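PDB 7CDH: isoaspartyl dipeptidase from Fervidobacterium islandicum, which probably hydrolyses isoaspartyl (beta-aspartyl) dipeptides as a zinc-dependent M38 metallopeptidase of the amidohydrolase family, a role linked to protein repair. Local coordinates for residues R201-F207 against Q234-F238; D246-L250 against T263-I268; V176-R180 against I215-L220; L106-Y110 against I125-S129; E117-N122 against S369-L374. All coordinates share one frame; numbering follows the deposited sequence.

Contact 1: R201-F207 against Q234-F238; sequences RGIEYLF and QGLEF
I203 faces Q234 with their CA atoms 7.4 Å apart, and a turn later F207 is nearest F238, so the two segments keep step. The pairing starts at a type II' turn from R201 to E204, whose positive-phi G202 brings the amide of N-cap residue I203 round to Q234. R201 itself turns to another chain, with a salt bridge to E214 of the second subunit. The chain of Q234 bends at its second torsion and hands OE1 to I203 N, a hydrogen bond of 3.2 Å that is fairly straight, 162° at the hydrogen. Its NE2 is turned the other way and lies 3.8 Å from F207 CE2, the amide and ring planes inclined by 46°. The F207 ring, in turn, presents an edge to the helix backbone: Q234 O lies in the plane of the F207 ring, 3.7 Å from F207 CZ. F238 completes the contact. Its backbone position sets CB 3.9 Å from I203 CD1, and a first torsion of -177° sends the ring toward L206, whose CD2 approaches F238 CZ to 4.1 Å. F207 CE1 meets the F238 ring at its edge. Beneath this seam runs the barrel sheet: I203, L206 and F238 all rest on P222 of strand 220-223, and L206 also reaches F194 of strand 191-196 and I159 of strand 151-159.

Contact 2: D246-L250 against T263-I268; sequences DLTAL and TTIDAI
The peptide carbonyl of T248 is the flat group that receives T264: the hydroxyl comes from above the carbonyl plane, 41° out of it, and T264 OG1 donates to T248 O over 2.8 Å. S226 OG is a second hydrogen-bond partner of the same hydroxyl. The other flat group, the D266 carboxylate, is met by T263 N on the anti side of OD2, at 3.1 Å. In return T263 OG1 accepts a weak bond of 3.4 Å from D266 N, and the two residues form a capping box on the first turn of helix 264-273. T264 uses both branches: with OG1 beside its backbone N (chi1 -73°), the methyl CG2 turns toward L247 CB, 3.9 Å away. L247 CD1 touches both A267 CB and I268 CG1, at 3.9 Å from each. L250, past the strand end, lays CD2 at about a right angle across I265, 3.9 Å from CG1, while its CD1 faces T263 CB. The axes of strand 246-248 and helix 264-268 run nearly antiparallel, at 151°. This is the strand-to-helix step of the amidohydrolase TIM barrel, seen where the strand ends near the metals. There T248 OG1 bonds to ND1 of H224, a zinc ligand, so the strand whose last carbonyl T264 holds also supplies a second-shell contact to the site.

Contact 3: V176-R180 against I215-L220; sequences VADIR and IPIQHL
V176 forms the close-packed end of this contact, where its CG1 rests against both I215 CG2 and L220 CD2 at 3.8 Å from each. The valine crosses L220 at about a right angle and I215 more obliquely, and all three side chains are buried. A177 adds a looser touch, with CB 4.4 Å from I215 CD1. One turn along helix 169-186 the character changes: R180 and P216 are partly exposed, and an arginine-histidine pair replaces the aliphatic packing. R180 runs extended from CG to NE, and its first torsion of 163° carries it across H219 instead of away from it. Its CB stands over one face of the imidazole, 4.1 Å from the ring centroid and 9° off the normal, a CH-pi contact. The guanidinium then reaches the ring's NE2, and NH1 donates to it in a weak, bent hydrogen bond of 2.6 Å. One face of the guanidinium is covered by P216, whose CG lies 3.6 Å above the plane over its centre, whereas H219 meets it at the edge. Even this side is not simply solvent: R180 NE bonds to H162 O of the third subunit. H219 ND1 is hydrogen-bonded to G190 O, so an imidazole with its proton on ND1 and a lone pair on NE2 would suit both partners. Such a neutral ring could accept the arginine without opposing its charge.

Contact 4: L106-Y110 against I125-S129; sequences LENLY and IYTGS
L106 opens the contact by spreading its two methyls over the end of the strand, CD1 3.6 Å from T127 OG1 and CD2 3.7 Å from G128 O. The hydroxyl it covers is not left without a polar partner: T127 OG1 is hydrogen-bonded to D144 and also receives a weak bond from G128 N. L109, nearly one turn on, carries the middle. Its side chain and that of I125 slide past each other in opposite directions, and L109 CD2 comes within 3.8 Å of I125 CB while also lying against Y126 O. Y110 follows with the root of its side chain, CB 4.2 Å from I125 CD1. That methyl sits at the edge of the tyrosine ring, where the first torsion of I125 (66°), with CG1 between N and the carbonyl carbon, places it. V146 of the fifth subunit also packs on Y110. No hydrogen bond crosses the contact. The short axes of helix 106-110 and strand 125-127 approach to 9.4 Å and run nearly antiparallel (165°), as expected for the helix and second strand of the beta-alpha-beta unit strand 90-95, helix 106-118, strand 122-127. In the barrel wall strand 122-127 runs between 90-95 and 151-159, with Y126 contacting strand 191-196.

Contact 5: E117-N122 against S369-L374; sequences ESEGLN and SKGEFL
K370 and N122 lie alongside each other but point in opposite directions, N122 OD1 passing 3.7 Å from K370 CG. The lysine chain bends at its third torsion (-106°), which brings the ammonium group to the C-terminal end of helix 106-118. There K370 NZ donates to L121 O at 2.7 Å and, in the carbonyl plane and on a lone pair, to E117 O at 3.2 Å. E117 crosses the lysine at about a right angle, and its OE1 forms a salt bridge with K150. S369 points its hydroxyl at the same turn: OG donates to G120 O over 2.8 Å, nearly along the C=O axis, and accepts a weak bond of 3.0 Å from N122 ND2, which is also bonded to T91 O. G120, with positive phi, closes the helix in a Schellman motif, and L374 CD2 rests 4.1 Å from its CA. One water joins S118 O to E372 OE1, and another bonds to N122 OD1 and weakly to K370 NZ. The chemistry is that of a helix C-terminus met by a type I' hairpin turn: E117 O is shared by G120 N and the lysine, the next carbonyls go to serine and lysine, and the positive charge there probably interacts favourably with the helix dipole.

In the fold
Four of the contacts belong to the TIM barrel, and contact 5 joins it to the strands near the C-terminus, about 37 Å from contact 1 between centres. Contacts 2, 3 and 4 are buried, contacts 1 and 5 only partly. Contacts 2 and 4 are both strand-against-helix seams, one with a threonine hydroxyl bond across it, the other without any hydrogen bond across it. Contacts 1 and 3 interlock along the chain and touch in space, F238 packing on I217 and L220. Contacts 4 and 5 share helix 106-118, leucines gripping its start and polar groups its end. Apolar packing thus prevails against the sheet, while hydrogen bonds gather at helix ends and, in contact 3, beside a neighbouring subunit.

Contact 1: R201-F207 against Q234-F238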
# COMPACT_ATOMS: atom_id res chain seq x y z
N ARG A 201 -20.80 27.03 16.51
CA ARG A 201 -19.45 27.50 16.08
C ARG A 201 -19.52 28.26 14.75
O ARG A 201 -18.60 29.03 14.49
CB ARG A 201 -18.50 26.30 16.01
CG ARG A 201 -18.07 25.77 17.37
CD ARG A 201 -17.28 24.46 17.29
NE ARG A 201 -18.11 23.36 16.79
CZ ARG A 201 -17.73 22.09 16.65
NH1 ARG A 201 -16.50 21.73 16.99
NH2 ARG A 201 -18.57 21.18 16.18
N GLY A 202 -20.56 28.10 13.92
CA GLY A 202 -20.66 28.81 12.63
C GLY A 202 -19.34 28.79 11.85
O GLY A 202 -18.80 27.70 11.69
N ILE A 203 -18.83 29.95 11.41
CA ILE A 203 -17.57 30.11 10.64
C ILE A 203 -16.41 30.60 11.53
O ILE A 203 -15.48 31.22 10.98
CB ILE A 203 -17.78 31.01 9.41
CG1 ILE A 203 -18.26 32.43 9.74
CG2 ILE A 203 -18.69 30.31 8.40
CD1 ILE A 203 -18.16 33.41 8.55
N GLU A 204 -16.38 30.23 12.81
CA GLU A 204 -15.20 30.36 13.71
C GLU A 204 -13.88 30.00 12.98
O GLU A 204 -12.94 30.81 12.93
CB GLU A 204 -15.40 29.42 14.90
CG GLU A 204 -14.91 29.91 16.24
CD GLU A 204 -15.62 29.16 17.37
OE1 GLU A 204 -16.65 29.69 17.92
OE2 GLU A 204 -15.19 28.01 17.68
N TYR A 205 -13.77 28.80 12.43
CA TYR A 205 -12.52 28.31 11.79
C TYR A 205 -12.06 29.28 10.70
O TYR A 205 -10.84 29.38 10.52
CB TYR A 205 -12.76 26.94 11.17
CG TYR A 205 -12.79 25.79 12.14
CD1 TYR A 205 -12.34 25.89 13.44
CD2 TYR A 205 -13.22 24.55 11.69
CE1 TYR A 205 -12.33 24.80 14.30
CE2 TYR A 205 -13.22 23.45 12.53
CZ TYR A 205 -12.78 23.57 13.83
OH TYR A 205 -12.79 22.45 14.60
N LEU A 206 -12.98 29.92 9.98
CA LEU A 206 -12.61 30.82 8.85
C LEU A 206 -11.90 32.06 9.40
O LEU A 206 -10.85 32.45 8.83
CB LEU A 206 -13.84 31.16 7.99
CG LEU A 206 -14.18 30.12 6.92
CD1 LEU A 206 -14.58 28.79 7.52
CD2 LEU A 206 -15.31 30.61 6.03
N PHE A 207 -12.39 32.59 10.51
CA PHE A 207 -11.78 33.73 11.24
C PHE A 207 -10.44 33.27 11.81
O PHE A 207 -9.46 34.07 11.72
CB PHE A 207 -12.74 34.28 12.30
CG PHE A 207 -13.88 35.08 11.71
CD1 PHE A 207 -13.63 36.24 11.00
CD2 PHE A 207 -15.20 34.68 11.86
CE1 PHE A 207 -14.67 36.97 10.45
CE2 PHE A 207 -16.23 35.42 11.32
CZ PHE A 207 -15.97 36.55 10.60
N GLN A 234 -22.54 37.05 10.95
CA GLN A 234 -21.13 36.54 10.93
C GLN A 234 -20.60 36.65 9.48
O GLN A 234 -19.41 37.05 9.27
CB GLN A 234 -21.06 35.11 11.47
CG GLN A 234 -20.61 34.93 12.92
CD GLN A 234 -19.82 33.63 13.12
OE1 GLN A 234 -20.22 32.51 12.73
NE2 GLN A 234 -18.65 33.76 13.74
N GLY A 235 -21.44 36.37 8.48
CA GLY A 235 -21.08 36.49 7.06
C GLY A 235 -20.70 37.91 6.66
O GLY A 235 -19.67 38.09 5.93
N LEU A 236 -21.49 38.91 7.06
CA LEU A 236 -21.18 40.33 6.72
C LEU A 236 -19.90 40.77 7.43
O LEU A 236 -19.14 41.54 6.83
CB LEU A 236 -22.35 41.25 7.09
CG LEU A 236 -23.61 41.04 6.27
CD1 LEU A 236 -24.70 41.99 6.74
CD2 LEU A 236 -23.34 41.19 4.79
N GLU A 237 -19.60 40.25 8.60
CA GLU A 237 -18.31 40.58 9.24
C GLU A 237 -17.19 40.00 8.37
O GLU A 237 -16.14 40.70 8.19
CB GLU A 237 -18.24 40.12 10.69
CG GLU A 237 -16.91 40.54 11.34
CD GLU A 237 -16.54 42.02 11.16
OE1 GLU A 237 -15.33 42.30 10.85
OE2 GLU A 237 -17.48 42.88 11.30
N PHE A 238 -17.41 38.81 7.79
CA PHE A 238 -16.43 38.11 6.92
C PHE A 238 -16.26 38.90 5.62
O PHE A 238 -15.09 39.07 5.18
CB PHE A 238 -16.87 36.65 6.72
CG PHE A 238 -15.92 35.80 5.92
CD1 PHE A 238 -14.74 35.35 6.47
CD2 PHE A 238 -16.22 35.46 4.61
CE1 PHE A 238 -13.88 34.57 5.73
CE2 PHE A 238 -15.34 34.68 3.87
CZ PHE A 238 -14.19 34.21 4.44

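Contact 2: D246-L250 against T263-I268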
# COMPACT_ATOMS: atom_id res chain seq x y z
N ASP A 246 -21.64 32.70 0.12
CA ASP A 246 -22.66 32.12 -0.78
C ASP A 246 -23.92 31.89 0.04
O ASP A 246 -23.82 31.48 1.18
CB ASP A 246 -22.20 30.82 -1.45
CG ASP A 246 -23.20 30.28 -2.47
OD1 ASP A 246 -23.56 31.04 -3.39
OD2 ASP A 246 -23.62 29.12 -2.35
N LEU A 247 -25.05 32.25 -0.54
CA LEU A 247 -26.39 32.13 0.07
C LEU A 247 -27.16 31.13 -0.78
O LEU A 247 -27.07 31.18 -2.04
CB LEU A 247 -27.08 33.50 0.04
CG LEU A 247 -26.27 34.69 0.54
CD1 LEU A 247 -27.05 36.00 0.37
CD2 LEU A 247 -25.87 34.51 2.00
N THR A 248 -27.89 30.23 -0.16
CA THR A 248 -28.65 29.24 -0.95
C THR A 248 -29.86 29.99 -1.51
O THR A 248 -30.66 30.53 -0.73
CB THR A 248 -29.01 28.01 -0.12
OG1 THR A 248 -27.79 27.50 0.42
CG2 THR A 248 -29.70 26.98 -0.98
N ALA A 249 -29.95 30.03 -2.83
CA ALA A 249 -31.10 30.59 -3.56
C ALA A 249 -32.42 30.11 -2.94
O ALA A 249 -32.51 28.96 -2.48
CB ALA A 249 -31.02 30.21 -5.01
N LEU A 250 -33.43 30.98 -2.97
CA LEU A 250 -34.83 30.63 -2.68
C LEU A 250 -35.28 29.64 -3.76
O LEU A 250 -35.01 29.90 -4.94
CB LEU A 250 -35.67 31.91 -2.67
CG LEU A 250 -36.72 31.99 -1.57
CD1 LEU A 250 -36.04 32.10 -0.22
CD2 LEU A 250 -37.65 33.17 -1.83
N THR A 263 -34.84 35.25 5.02
CA THR A 263 -34.57 34.52 3.78
C THR A 263 -33.35 35.13 3.08
O THR A 263 -32.87 36.18 3.52
CB THR A 263 -35.78 34.57 2.87
OG1 THR A 263 -35.79 35.90 2.36
CG2 THR A 263 -37.04 34.20 3.62
N THR A 264 -32.92 34.45 2.02
CA THR A 264 -31.89 34.92 1.07
C THR A 264 -32.30 36.29 0.51
O THR A 264 -31.42 37.14 0.33
CB THR A 264 -31.60 33.82 0.04
OG1 THR A 264 -30.86 32.84 0.76
CG2 THR A 264 -30.76 34.29 -1.12
N ILE A 265 -33.58 36.53 0.24
CA ILE A 265 -34.07 37.86 -0.24
C ILE A 265 -33.69 38.95 0.80
O ILE A 265 -33.07 39.97 0.41
CB ILE A 265 -35.59 37.89 -0.53
CG1 ILE A 265 -36.12 36.66 -1.28
CG2 ILE A 265 -35.91 39.16 -1.30
CD1 ILE A 265 -35.48 36.45 -2.62
N ASP A 266 -34.02 38.74 2.07
CA ASP A 266 -33.67 39.70 3.15
C ASP A 266 -32.15 39.86 3.17
O ASP A 266 -31.66 41.00 3.24
CB ASP A 266 -34.20 39.23 4.51
CG ASP A 266 -35.71 39.08 4.51
OD1 ASP A 266 -36.41 40.02 4.00
OD2 ASP A 266 -36.19 38.00 4.97
N ALA A 267 -31.43 38.74 3.10
CA ALA A 267 -29.96 38.73 3.17
C ALA A 267 -29.38 39.64 2.07
O ALA A 267 -28.50 40.46 2.37
CB ALA A 267 -29.49 37.30 3.06
N ILE A 268 -29.85 39.50 0.84
CA ILE A 268 -29.31 40.25 -0.33
C ILE A 268 -29.60 41.75 -0.15
O ILE A 268 -28.75 42.60 -0.55
CB ILE A 268 -29.90 39.68 -1.63
CG1 ILE A 268 -29.29 38.31 -1.92
CG2 ILE A 268 -29.73 40.65 -2.81
CD1 ILE A 268 -29.92 37.60 -3.09

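Contact 3: V176-R180 against I215-L220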
# COMPACT_ATOMS: atom_id res chain seq x y z
N VAL A 176 -6.64 23.70 3.34
CA VAL A 176 -6.68 25.05 2.73
C VAL A 176 -5.29 25.36 2.15
O VAL A 176 -5.24 25.85 1.03
CB VAL A 176 -7.13 26.13 3.73
CG1 VAL A 176 -6.99 27.51 3.13
CG2 VAL A 176 -8.55 25.90 4.19
N ALA A 177 -4.21 25.10 2.88
CA ALA A 177 -2.84 25.37 2.36
C ALA A 177 -2.56 24.54 1.10
O ALA A 177 -1.93 25.06 0.18
CB ALA A 177 -1.79 25.13 3.41
N ASP A 178 -3.02 23.29 1.05
CA ASP A 178 -2.77 22.40 -0.11
C ASP A 178 -3.54 22.93 -1.33
O ASP A 178 -2.97 23.01 -2.41
CB ASP A 178 -3.06 20.94 0.26
CG ASP A 178 -1.98 20.32 1.15
OD1 ASP A 178 -0.98 21.05 1.49
OD2 ASP A 178 -2.13 19.09 1.52
N ILE A 179 -4.77 23.37 -1.17
CA ILE A 179 -5.56 23.79 -2.35
C ILE A 179 -5.07 25.19 -2.79
O ILE A 179 -4.95 25.41 -3.99
CB ILE A 179 -7.07 23.67 -2.06
CG1 ILE A 179 -7.85 23.24 -3.31
CG2 ILE A 179 -7.63 24.95 -1.47
CD1 ILE A 179 -7.47 21.86 -3.83
N ARG A 180 -4.65 26.04 -1.86
CA ARG A 180 -4.03 27.33 -2.20
C ARG A 180 -2.75 27.09 -3.00
O ARG A 180 -2.56 27.71 -4.07
CB ARG A 180 -3.75 28.20 -0.97
CG ARG A 180 -2.76 29.31 -1.24
CD ARG A 180 -2.88 30.38 -0.18
NE ARG A 180 -1.92 31.47 -0.39
CZ ARG A 180 -1.95 32.35 -1.40
NH1 ARG A 180 -2.87 32.29 -2.34
NH2 ARG A 180 -1.04 33.30 -1.46
N ILE A 215 -2.78 33.11 5.32
CA ILE A 215 -3.63 32.59 4.22
C ILE A 215 -4.67 33.64 3.88
O ILE A 215 -5.40 34.14 4.74
CB ILE A 215 -4.25 31.22 4.54
CG1 ILE A 215 -3.19 30.12 4.44
CG2 ILE A 215 -5.41 30.97 3.60
CD1 ILE A 215 -3.60 28.79 5.02
N PRO A 216 -4.69 34.10 2.62
CA PRO A 216 -5.60 35.16 2.22
C PRO A 216 -7.05 34.68 2.27
O PRO A 216 -7.32 33.51 1.93
CB PRO A 216 -5.21 35.50 0.78
CG PRO A 216 -3.91 34.78 0.49
CD PRO A 216 -3.78 33.69 1.53
N ILE A 217 -7.96 35.61 2.58
CA ILE A 217 -9.40 35.36 2.84
C ILE A 217 -10.12 34.88 1.56
O ILE A 217 -11.20 34.26 1.70
CB ILE A 217 -10.05 36.60 3.50
CG1 ILE A 217 -11.41 36.28 4.12
CG2 ILE A 217 -10.14 37.80 2.56
CD1 ILE A 217 -12.06 37.47 4.77
N GLN A 218 -9.55 35.10 0.37
CA GLN A 218 -10.23 34.89 -0.95
C GLN A 218 -10.39 33.40 -1.32
O GLN A 218 -11.14 33.07 -2.26
CB GLN A 218 -9.45 35.61 -2.06
CG GLN A 218 -9.48 37.14 -1.96
CD GLN A 218 -8.43 37.79 -1.09
OE1 GLN A 218 -7.48 37.17 -0.58
NE2 GLN A 218 -8.60 39.10 -0.89
N HIS A 219 -9.67 32.51 -0.68
CA HIS A 219 -9.76 31.06 -0.93
C HIS A 219 -10.94 30.47 -0.14
O HIS A 219 -11.23 29.31 -0.38
CB HIS A 219 -8.46 30.37 -0.53
CG HIS A 219 -7.28 30.83 -1.32
ND1 HIS A 219 -7.10 30.47 -2.65
CD2 HIS A 219 -6.24 31.62 -0.97
CE1 HIS A 219 -5.98 31.02 -3.09
NE2 HIS A 219 -5.44 31.75 -2.07
N LEU A 220 -11.52 31.21 0.80
CA LEU A 220 -12.46 30.67 1.81
C LEU A 220 -13.85 31.14 1.43
O LEU A 220 -14.12 32.32 1.48
CB LEU A 220 -12.10 31.15 3.21
CG LEU A 220 -10.64 31.00 3.63
CD1 LEU A 220 -10.43 31.57 5.02
CD2 LEU A 220 -10.15 29.54 3.55

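Contact 4: L106-Y110 against I125-S129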
# COMPACT_ATOMS: atom_id res chain seq x y z
N LEU A 106 -15.93 10.60 -7.38
CA LEU A 106 -15.34 11.77 -8.04
C LEU A 106 -15.29 11.54 -9.55
O LEU A 106 -15.49 12.50 -10.31
CB LEU A 106 -13.96 12.04 -7.45
CG LEU A 106 -13.98 12.67 -6.06
CD1 LEU A 106 -12.56 12.81 -5.54
CD2 LEU A 106 -14.67 14.03 -6.10
N GLU A 107 -15.05 10.31 -9.99
CA GLU A 107 -14.79 10.03 -11.43
C GLU A 107 -16.11 10.19 -12.18
O GLU A 107 -16.12 10.68 -13.33
CB GLU A 107 -14.19 8.63 -11.64
CG GLU A 107 -12.81 8.45 -11.02
CD GLU A 107 -12.77 8.18 -9.52
OE1 GLU A 107 -13.85 8.10 -8.86
OE2 GLU A 107 -11.62 8.10 -9.00
N ASN A 108 -17.20 9.84 -11.52
CA ASN A 108 -18.57 10.08 -12.05
C ASN A 108 -18.85 11.59 -12.11
O ASN A 108 -19.49 12.01 -13.09
CB ASN A 108 -19.58 9.34 -11.18
CG ASN A 108 -21.02 9.46 -11.63
OD1 ASN A 108 -21.87 9.84 -10.81
ND2 ASN A 108 -21.28 9.05 -12.86
N LEU A 109 -18.40 12.36 -11.11
CA LEU A 109 -18.59 13.82 -11.07
C LEU A 109 -17.91 14.46 -12.28
O LEU A 109 -18.49 15.34 -12.90
CB LEU A 109 -18.01 14.35 -9.77
CG LEU A 109 -18.00 15.87 -9.68
CD1 LEU A 109 -19.43 16.38 -9.64
CD2 LEU A 109 -17.24 16.34 -8.46
N TYR A 110 -16.71 14.00 -12.58
CA TYR A 110 -15.89 14.45 -13.72
C TYR A 110 -16.62 14.09 -15.02
O TYR A 110 -16.72 14.94 -15.93
CB TYR A 110 -14.51 13.78 -13.61
CG TYR A 110 -13.58 14.08 -14.77
CD1 TYR A 110 -12.81 15.21 -14.75
CD2 TYR A 110 -13.46 13.23 -15.85
CE1 TYR A 110 -11.96 15.54 -15.79
CE2 TYR A 110 -12.60 13.53 -16.91
CZ TYR A 110 -11.86 14.70 -16.88
OH TYR A 110 -10.98 15.08 -17.85
N ILE A 125 -15.44 21.45 -11.38
CA ILE A 125 -15.79 20.58 -10.25
C ILE A 125 -14.87 20.94 -9.10
O ILE A 125 -13.80 21.48 -9.34
CB ILE A 125 -15.72 19.10 -10.67
CG1 ILE A 125 -14.30 18.64 -11.00
CG2 ILE A 125 -16.65 18.85 -11.86
CD1 ILE A 125 -14.17 17.16 -11.13
N TYR A 126 -15.30 20.61 -7.90
CA TYR A 126 -14.44 20.41 -6.73
C TYR A 126 -14.01 18.95 -6.65
O TYR A 126 -14.71 18.06 -7.12
CB TYR A 126 -15.24 20.75 -5.47
CG TYR A 126 -15.72 22.17 -5.36
CD1 TYR A 126 -14.92 23.13 -4.79
CD2 TYR A 126 -16.99 22.55 -5.75
CE1 TYR A 126 -15.36 24.43 -4.61
CE2 TYR A 126 -17.45 23.84 -5.58
CZ TYR A 126 -16.63 24.78 -5.00
OH TYR A 126 -17.04 26.05 -4.80
N THR A 127 -12.88 18.73 -6.00
CA THR A 127 -12.47 17.43 -5.45
C THR A 127 -12.95 17.41 -4.01
O THR A 127 -13.52 18.42 -3.58
CB THR A 127 -10.97 17.18 -5.60
OG1 THR A 127 -10.86 15.89 -5.03
CG2 THR A 127 -10.08 18.16 -4.86
N GLY A 128 -12.77 16.30 -3.31
CA GLY A 128 -13.30 16.15 -1.94
C GLY A 128 -14.81 16.01 -1.91
O GLY A 128 -15.43 15.85 -2.98
N SER A 129 -15.37 16.10 -0.70
CA SER A 129 -16.81 15.98 -0.34
C SER A 129 -16.94 16.53 1.08
O SER A 129 -15.95 17.16 1.56
CB SER A 129 -17.29 14.53 -0.45
OG SER A 129 -16.71 13.67 0.57

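Contact 5: E117-N122 against S369-L374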
# COMPACT_ATOMS: atom_id res chain seq x y z
N GLU A 117 -20.67 19.44 -20.59
CA GLU A 117 -19.89 20.39 -21.41
C GLU A 117 -20.10 20.08 -22.90
O GLU A 117 -20.09 21.00 -23.72
CB GLU A 117 -18.42 20.37 -20.99
CG GLU A 117 -17.52 21.20 -21.88
CD GLU A 117 -16.01 21.01 -21.70
OE1 GLU A 117 -15.58 20.08 -20.96
OE2 GLU A 117 -15.26 21.80 -22.32
N SER A 118 -20.24 18.81 -23.25
CA SER A 118 -20.41 18.34 -24.64
C SER A 118 -21.71 18.89 -25.21
O SER A 118 -21.74 19.15 -26.41
CB SER A 118 -20.42 16.85 -24.73
OG SER A 118 -19.09 16.42 -24.80
N GLU A 119 -22.74 18.96 -24.38
CA GLU A 119 -24.11 19.37 -24.76
C GLU A 119 -24.18 20.91 -24.77
O GLU A 119 -25.22 21.41 -25.13
CB GLU A 119 -25.09 18.75 -23.77
CG GLU A 119 -25.12 17.23 -23.81
CD GLU A 119 -26.22 16.66 -24.69
OE1 GLU A 119 -27.16 16.03 -24.13
OE2 GLU A 119 -26.16 16.88 -25.93
N GLY A 120 -23.11 21.61 -24.36
CA GLY A 120 -22.91 23.05 -24.58
C GLY A 120 -22.79 23.85 -23.29
O GLY A 120 -22.61 25.07 -23.38
N LEU A 121 -22.88 23.21 -22.13
CA LEU A 121 -22.70 23.88 -20.81
C LEU A 121 -21.20 24.12 -20.55
O LEU A 121 -20.37 23.64 -21.32
CB LEU A 121 -23.34 22.97 -19.77
CG LEU A 121 -24.02 23.66 -18.61
CD1 LEU A 121 -25.15 24.55 -19.11
CD2 LEU A 121 -24.53 22.62 -17.61
N ASN A 122 -20.88 24.95 -19.56
CA ASN A 122 -19.50 25.20 -19.06
C ASN A 122 -19.49 24.65 -17.64
O ASN A 122 -20.48 24.99 -16.89
CB ASN A 122 -19.14 26.69 -18.97
CG ASN A 122 -19.41 27.43 -20.26
OD1 ASN A 122 -18.55 27.51 -21.14
ND2 ASN A 122 -20.61 27.98 -20.37
N SER A 369 -24.40 29.82 -25.09
CA SER A 369 -23.19 29.33 -24.39
C SER A 369 -22.12 29.06 -25.44
O SER A 369 -22.43 28.35 -26.39
CB SER A 369 -23.46 28.11 -23.56
OG SER A 369 -22.31 27.76 -22.81
N LYS A 370 -20.96 29.68 -25.29
CA LYS A 370 -19.86 29.55 -26.26
C LYS A 370 -20.41 29.92 -27.64
O LYS A 370 -19.90 29.41 -28.66
CB LYS A 370 -19.30 28.12 -26.23
CG LYS A 370 -18.98 27.59 -24.84
CD LYS A 370 -18.54 26.14 -24.79
CE LYS A 370 -19.59 25.20 -24.23
NZ LYS A 370 -19.00 23.97 -23.66
N GLY A 371 -21.42 30.79 -27.66
CA GLY A 371 -21.93 31.40 -28.91
C GLY A 371 -22.85 30.47 -29.67
O GLY A 371 -23.15 30.79 -30.80
N GLU A 372 -23.27 29.37 -29.05
CA GLU A 372 -24.25 28.42 -29.63
C GLU A 372 -25.58 28.67 -28.91
O GLU A 372 -25.57 28.92 -27.69
CB GLU A 372 -23.71 26.98 -29.53
CG GLU A 372 -24.78 25.88 -29.48
CD GLU A 372 -24.35 24.46 -29.11
OE1 GLU A 372 -23.15 24.24 -28.80
OE2 GLU A 372 -25.23 23.56 -29.12
N PHE A 373 -26.68 28.64 -29.65
CA PHE A 373 -28.04 28.73 -29.06
C PHE A 373 -28.37 27.37 -28.46
O PHE A 373 -28.51 26.41 -29.21
CB PHE A 373 -29.09 29.12 -30.11
CG PHE A 373 -29.09 30.58 -30.45
CD1 PHE A 373 -29.86 31.47 -29.73
CD2 PHE A 373 -28.29 31.08 -31.47
CE1 PHE A 373 -29.85 32.82 -30.01
CE2 PHE A 373 -28.28 32.43 -31.75
CZ PHE A 373 -29.04 33.30 -31.01
N LEU A 374 -28.42 27.29 -27.14
CA LEU A 374 -28.98 26.13 -26.42
C LEU A 374 -30.50 26.24 -26.46
O LEU A 374 -31.17 25.21 -26.47
CB LEU A 374 -28.48 26.13 -24.97
CG LEU A 374 -26.95 26.18 -24.81
CD1 LEU A 374 -26.57 26.03 -23.34
CD2 LEU A 374 -26.27 25.10 -25.66
O HOH W 1 -22.97 21.36 -28.00
O HOH W 2 -16.71 25.50 -21.82